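Side-chain contact in 2,3-dihydroxy-2,3-dihydrophenylpropionate dehydrogenase (Pseudomonas sp. MC1, PDB 5XTF), which catalyses the NAD-dependent oxidation of naphthalene cis-dihydrodiol to 1,2-dihydroxynaphthalene in the breakdown of aromatic hydrocarbons: residues F239-K242 with P243-V247. Sequence-based numbering, arbitrary orientation.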
loop_
_atom_site.group_PDB
_atom_site.type_symbol
_atom_site.label_atom_id
_atom_site.label_comp_id
_atom_site.label_asym_id
_atom_site.label_seq_id
_atom_site.Cartn_x
_atom_site.Cartn_y
_atom_site.Cartn_z
ATOM N N PHE B 239 4.402 -23.776 -6.813
ATOM C CA PHE B 239 5.323 -24.601 -6.053
ATOM C C PHE B 239 5.723 -23.852 -4.798
ATOM O O PHE B 239 5.552 -22.633 -4.696
ATOM C CB PHE B 239 6.553 -24.987 -6.879
ATOM C CG PHE B 239 7.536 -23.874 -7.085
ATOM C CD1 PHE B 239 8.681 -23.786 -6.299
ATOM C CD2 PHE B 239 7.345 -22.936 -8.089
ATOM C CE1 PHE B 239 9.603 -22.763 -6.497
ATOM C CE2 PHE B 239 8.264 -21.910 -8.296
ATOM C CZ PHE B 239 9.392 -21.822 -7.504
ATOM N N ALA B 240 6.216 -24.612 -3.824
ATOM C CA ALA B 240 6.803 -24.055 -2.617
ATOM C C ALA B 240 8.310 -23.993 -2.802
ATOM O O ALA B 240 8.926 -24.936 -3.310
ATOM C CB ALA B 240 6.447 -24.891 -1.389
ATOM N N ALA B 241 8.896 -22.865 -2.425
ATOM C CA ALA B 241 10.317 -22.649 -2.619
ATOM C C ALA B 241 11.102 -23.159 -1.422
ATOM O O ALA B 241 10.661 -23.049 -0.271
ATOM C CB ALA B 241 10.614 -21.167 -2.846
ATOM N N LYS B 242 12.257 -23.743 -1.713
ATOM C CA LYS B 242 13.234 -24.048 -0.693
ATOM C C LYS B 242 13.870 -22.750 -0.204
ATOM O O LYS B 242 14.021 -21.799 -0.979
ATOM C CB LYS B 242 14.320 -24.968 -1.258
ATOM C CG LYS B 242 13.831 -26.298 -1.846
ATOM C CD LYS B 242 13.748 -27.408 -0.783
ATOM C CE LYS B 242 13.941 -28.808 -1.364
ATOM N NZ LYS B 242 12.784 -29.715 -1.130
ATOM N N PRO B 243 14.263 -22.682 1.066
ATOM C CA PRO B 243 14.961 -21.479 1.555
ATOM C C PRO B 243 16.121 -21.048 0.667
ATOM O O PRO B 243 16.394 -19.843 0.552
ATOM C CB PRO B 243 15.436 -21.898 2.949
ATOM C CG PRO B 243 14.452 -22.967 3.376
ATOM C CD PRO B 243 14.078 -23.700 2.122
ATOM N N GLU B 244 16.804 -22.002 0.020
ATOM C CA GLU B 244 17.903 -21.680 -0.886
ATOM C C GLU B 244 17.456 -20.800 -2.043
ATOM O O GLU B 244 18.294 -20.145 -2.668
ATOM C CB GLU B 244 18.531 -22.968 -1.444
ATOM C CG GLU B 244 17.899 -23.458 -2.765
ATOM C CD GLU B 244 18.363 -24.851 -3.201
ATOM O OE1 GLU B 244 18.468 -25.748 -2.335
ATOM O OE2 GLU B 244 18.615 -25.051 -4.416
ATOM N N ASP B 245 16.163 -20.775 -2.345
ATOM C CA ASP B 245 15.669 -20.054 -3.506
ATOM C C ASP B 245 15.402 -18.583 -3.239
ATOM O O ASP B 245 15.253 -17.816 -4.200
ATOM C CB ASP B 245 14.372 -20.688 -4.030
ATOM C CG ASP B 245 14.564 -22.111 -4.543
ATOM O OD1 ASP B 245 15.603 -22.415 -5.184
ATOM O OD2 ASP B 245 13.653 -22.934 -4.299
ATOM N N VAL B 246 15.342 -18.157 -1.980
ATOM C CA VAL B 246 14.818 -16.836 -1.673
ATOM C C VAL B 246 15.910 -15.875 -1.191
ATOM O O VAL B 246 15.595 -14.790 -0.694
ATOM C CB VAL B 246 13.650 -16.924 -0.675
ATOM C CG1 VAL B 246 12.621 -17.941 -1.170
ATOM C CG2 VAL B 246 14.136 -17.290 0.721
ATOM N N VAL B 247 17.188 -16.215 -1.381
ATOM C CA VAL B 247 18.263 -15.415 -0.793
ATOM C C VAL B 247 18.746 -14.266 -1.673
ATOM O O VAL B 247 19.348 -13.317 -1.150
ATOM C CB VAL B 247 19.474 -16.296 -0.438
ATOM C CG1 VAL B 247 19.081 -17.345 0.598
ATOM C CG2 VAL B 247 20.046 -16.946 -1.694
#
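D245 and K242 are tied together twice at the start of a short 3-10 turn. The amide N of D245 gives a nearly straight bond (162°) to K242 O at 2.7 Å. In return the carboxylate oxygen OD2 of D245 accepts a weak, bent bond from K242 N at 3.0 Å. D245 CG stands beside its own backbone N (chi1 -64°), which turns the carboxylate back toward K242, within easy reach of an aspartate's short side chain. OD1 makes a long, weak ion pair with K260 NZ of a neighbouring subunit. P243 suits the second position (i+1) of the turn because its ring holds phi near -50° and it has no N-H to satisfy; its carbonyl O then receives V246 N at 3.2 Å. Beside these polar groups, A241 CB lies 3.8 Å from D245 OD2 and 4.2 Å from V246 CG1. A241, with only a methyl group, and V246 both pack against F261 of the neighbouring subunit. V246 also packs on I35, an NAD-binding residue. Replacing D245 by alanine is likely to leave K242 N without this acceptor and K260 of the neighbouring subunit without its weak ion pair. A backbone bond, backed by a weaker carboxylate bond, thus closes the turn leading into helix 248-254, beside the cofactor site of this Rossmann-type SDR fold.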